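Local coordinates for protein proliferating cell nuclear antigen (Entamoeba histolytica, PDB 3P91) that probably encircles DNA as a sliding ring and increases the processivity of DNA polymerase delta during replication, at residues 28-37 / 67-78. Residues are numbered along the deposited sequence; the frame is centred on the assembly and turned at random.
Sequences IDKTNFDCSD and CLKPITLGINLT
The Phe33 ring takes Ile75 over one face, with Leu77 and the carbonyl Leu73 O at its edge. Ile75 CD1 stands 3.9 Å from the centroid of the Phe33 ring and 29° off its normal, a CH-pi contact. In the ring plane, Leu77 CD2 approaches Phe33 CZ at 4.0 Å. Phe33 CG lies anti to its carbonyl carbon (chi1 -75°), which carries the ring along the sheet to Ile75 and Leu77 while CB stays beside Leu73. On the same face, Cys35 SG meets Leu73 CD1 at 3.8 Å, and Cys35 CB packs against Ile71 CG1 and Cys67 SG.

The axes of strands 30-36 and 71-76 run antiparallel (156° between their N-to-C directions) and approach to 4.3 Å, with hydrogen-bonded pairs Thr31-Ile75, Phe33-Leu73 (Phe33 N to Leu73 O, 2.8 Å) and Cys35-Ile71. Leu77 N to Asp29 O, 2.8 Å, ties the first turn of helix 77-84 to the residue before strand 30-36. On the other face, Asp34 OD2 lies 3.3 Å from Thr72 CB. A water bridges Asp37 OD1 and Leu68 O.

This is the edge pairing of the PCNA N-terminal domain: strand 71-76 is outermost in its sheet within this chain, and strand 30-36 continues into strand 39-45, whose Ile40 and Val42 touch Phe33. Helix 14-25 packs on the apolar face, Leu24 touching Phe33 and Leu77, while Phe7 of strand 7-11 meets Cys35, Cys67 and Ile71.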
# COMPACT_ATOMS: atom_id res chain seq x y z
N ILE A 28 -16.40 -10.35 -15.63
CA ILE A 28 -17.44 -9.74 -16.45
C ILE A 28 -17.81 -8.38 -15.88
O ILE A 28 -17.81 -8.20 -14.66
CB ILE A 28 -18.69 -10.68 -16.61
CG1 ILE A 28 -19.78 -10.01 -17.44
CG2 ILE A 28 -19.24 -11.11 -15.26
CD1 ILE A 28 -19.51 -10.02 -18.93
N ASP A 29 -18.09 -7.41 -16.76
CA ASP A 29 -18.32 -6.02 -16.37
C ASP A 29 -19.80 -5.67 -16.15
O ASP A 29 -20.17 -5.09 -15.13
CB ASP A 29 -17.73 -5.06 -17.41
CG ASP A 29 -16.20 -5.13 -17.48
OD1 ASP A 29 -15.66 -4.78 -18.55
OD2 ASP A 29 -15.55 -5.52 -16.48
N LYS A 30 -20.64 -5.99 -17.13
CA LYS A 30 -22.07 -5.78 -16.98
C LYS A 30 -22.77 -7.13 -17.12
O LYS A 30 -22.40 -7.94 -17.97
CB LYS A 30 -22.58 -4.81 -18.05
CG LYS A 30 -21.90 -3.46 -18.02
CD LYS A 30 -22.19 -2.68 -19.29
CE LYS A 30 -21.31 -1.44 -19.39
NZ LYS A 30 -21.46 -0.76 -20.71
N THR A 31 -23.76 -7.39 -16.28
CA THR A 31 -24.47 -8.65 -16.37
C THR A 31 -25.88 -8.56 -15.81
O THR A 31 -26.20 -7.69 -15.01
CB THR A 31 -23.69 -9.80 -15.70
OG1 THR A 31 -24.26 -11.06 -16.09
CG2 THR A 31 -23.72 -9.68 -14.19
N ASN A 32 -26.73 -9.46 -16.26
CA ASN A 32 -28.08 -9.54 -15.75
C ASN A 32 -28.15 -10.40 -14.51
O ASN A 32 -27.58 -11.49 -14.47
CB ASN A 32 -29.03 -10.09 -16.81
CG ASN A 32 -29.38 -9.07 -17.86
OD1 ASN A 32 -29.77 -7.95 -17.54
ND2 ASN A 32 -29.23 -9.45 -19.11
N PHE A 33 -28.83 -9.89 -13.51
CA PHE A 33 -29.15 -10.67 -12.34
C PHE A 33 -30.59 -11.08 -12.47
O PHE A 33 -31.49 -10.25 -12.41
CB PHE A 33 -28.96 -9.84 -11.08
CG PHE A 33 -27.54 -9.65 -10.71
CD1 PHE A 33 -27.02 -10.24 -9.58
CD2 PHE A 33 -26.70 -8.92 -11.52
CE1 PHE A 33 -25.70 -10.07 -9.24
CE2 PHE A 33 -25.37 -8.74 -11.20
CZ PHE A 33 -24.87 -9.32 -10.06
N ASP A 34 -30.79 -12.36 -12.69
CA ASP A 34 -32.12 -12.91 -12.82
C ASP A 34 -32.61 -13.31 -11.45
O ASP A 34 -32.15 -14.27 -10.86
CB ASP A 34 -32.10 -14.12 -13.76
CG ASP A 34 -31.57 -13.78 -15.14
OD1 ASP A 34 -30.55 -14.37 -15.55
OD2 ASP A 34 -32.16 -12.91 -15.80
N CYS A 35 -33.55 -12.53 -10.93
CA CYS A 35 -34.14 -12.84 -9.64
C CYS A 35 -35.44 -13.60 -9.83
O CYS A 35 -36.11 -13.49 -10.86
CB CYS A 35 -34.36 -11.55 -8.85
SG CYS A 35 -32.92 -10.46 -8.85
N SER A 36 -35.79 -14.41 -8.84
CA SER A 36 -37.04 -15.14 -8.87
C SER A 36 -37.24 -15.66 -7.47
O SER A 36 -36.42 -15.40 -6.59
CB SER A 36 -36.98 -16.27 -9.89
OG SER A 36 -36.21 -17.36 -9.41
N ASP A 37 -38.32 -16.39 -7.24
CA ASP A 37 -38.58 -16.92 -5.90
C ASP A 37 -37.61 -18.03 -5.55
O ASP A 37 -37.64 -18.57 -4.45
CB ASP A 37 -40.05 -17.36 -5.75
CG ASP A 37 -40.51 -18.31 -6.85
OD1 ASP A 37 -41.70 -18.26 -7.22
OD2 ASP A 37 -39.71 -19.12 -7.34
N CYS A 67 -39.76 -12.39 -4.15
CA CYS A 67 -39.71 -12.13 -5.57
C CYS A 67 -40.78 -13.01 -6.17
O CYS A 67 -40.54 -14.16 -6.49
CB CYS A 67 -38.33 -12.46 -6.14
SG CYS A 67 -37.99 -11.76 -7.77
N LEU A 68 -41.99 -12.46 -6.29
CA LEU A 68 -43.16 -13.25 -6.66
C LEU A 68 -43.06 -13.67 -8.11
O LEU A 68 -43.29 -14.83 -8.46
CB LEU A 68 -44.44 -12.44 -6.42
CG LEU A 68 -45.75 -13.24 -6.40
CD1 LEU A 68 -45.86 -14.02 -5.10
CD2 LEU A 68 -46.97 -12.35 -6.61
N LYS A 69 -42.71 -12.71 -8.96
CA LYS A 69 -42.52 -12.97 -10.37
C LYS A 69 -41.06 -12.70 -10.74
O LYS A 69 -40.43 -11.80 -10.19
CB LYS A 69 -43.48 -12.11 -11.20
CG LYS A 69 -44.94 -12.29 -10.80
CD LYS A 69 -45.91 -11.49 -11.68
N PRO A 70 -40.52 -13.49 -11.68
CA PRO A 70 -39.13 -13.33 -12.12
C PRO A 70 -38.85 -11.95 -12.70
O PRO A 70 -39.65 -11.42 -13.46
CB PRO A 70 -38.99 -14.40 -13.22
CG PRO A 70 -40.06 -15.39 -12.92
CD PRO A 70 -41.20 -14.60 -12.37
N ILE A 71 -37.71 -11.39 -12.34
CA ILE A 71 -37.25 -10.14 -12.91
C ILE A 71 -35.77 -10.28 -13.25
O ILE A 71 -35.09 -11.16 -12.73
CB ILE A 71 -37.42 -8.99 -11.92
CG1 ILE A 71 -36.50 -9.19 -10.72
CG2 ILE A 71 -38.86 -8.91 -11.45
CD1 ILE A 71 -36.80 -8.22 -9.61
N THR A 72 -35.29 -9.43 -14.15
CA THR A 72 -33.88 -9.44 -14.49
C THR A 72 -33.31 -8.03 -14.35
O THR A 72 -33.78 -7.10 -15.00
CB THR A 72 -33.63 -9.97 -15.92
OG1 THR A 72 -32.43 -9.38 -16.45
CG2 THR A 72 -34.78 -9.64 -16.82
N LEU A 73 -32.30 -7.88 -13.49
CA LEU A 73 -31.68 -6.58 -13.27
C LEU A 73 -30.37 -6.45 -14.03
O LEU A 73 -29.42 -7.19 -13.78
CB LEU A 73 -31.42 -6.37 -11.78
CG LEU A 73 -32.55 -6.69 -10.80
CD1 LEU A 73 -31.99 -6.80 -9.41
CD2 LEU A 73 -33.64 -5.65 -10.85
N GLY A 74 -30.32 -5.49 -14.95
CA GLY A 74 -29.12 -5.21 -15.71
C GLY A 74 -28.14 -4.39 -14.91
O GLY A 74 -28.34 -3.20 -14.68
N ILE A 75 -27.05 -5.03 -14.48
CA ILE A 75 -26.15 -4.43 -13.51
C ILE A 75 -24.71 -4.20 -13.99
O ILE A 75 -24.03 -5.14 -14.40
CB ILE A 75 -26.12 -5.26 -12.22
CG1 ILE A 75 -27.37 -4.97 -11.39
CG2 ILE A 75 -24.87 -4.97 -11.43
CD1 ILE A 75 -27.51 -5.86 -10.19
N ASN A 76 -24.27 -2.95 -13.92
CA ASN A 76 -22.86 -2.61 -14.14
C ASN A 76 -22.09 -2.87 -12.85
O ASN A 76 -22.25 -2.16 -11.86
CB ASN A 76 -22.70 -1.14 -14.55
CG ASN A 76 -21.25 -0.74 -14.76
OD1 ASN A 76 -20.39 -1.02 -13.93
ND2 ASN A 76 -20.97 -0.09 -15.89
N LEU A 77 -21.25 -3.91 -12.88
CA LEU A 77 -20.58 -4.40 -11.69
C LEU A 77 -19.54 -3.42 -11.15
O LEU A 77 -19.25 -3.41 -9.96
CB LEU A 77 -19.97 -5.77 -11.95
CG LEU A 77 -21.06 -6.84 -12.13
CD1 LEU A 77 -20.61 -7.95 -13.03
CD2 LEU A 77 -21.50 -7.38 -10.78
N THR A 78 -19.00 -2.59 -12.03
CA THR A 78 -18.08 -1.55 -11.59
C THR A 78 -18.82 -0.58 -10.66
O THR A 78 -18.30 -0.17 -9.63
CB THR A 78 -17.45 -0.79 -12.78
OG1 THR A 78 -16.50 -1.65 -13.43
CG2 THR A 78 -16.73 0.45 -12.31
O HOH W 1 -43.40 -16.59 -6.53
O HOH W 2 -40.48 -15.68 -9.18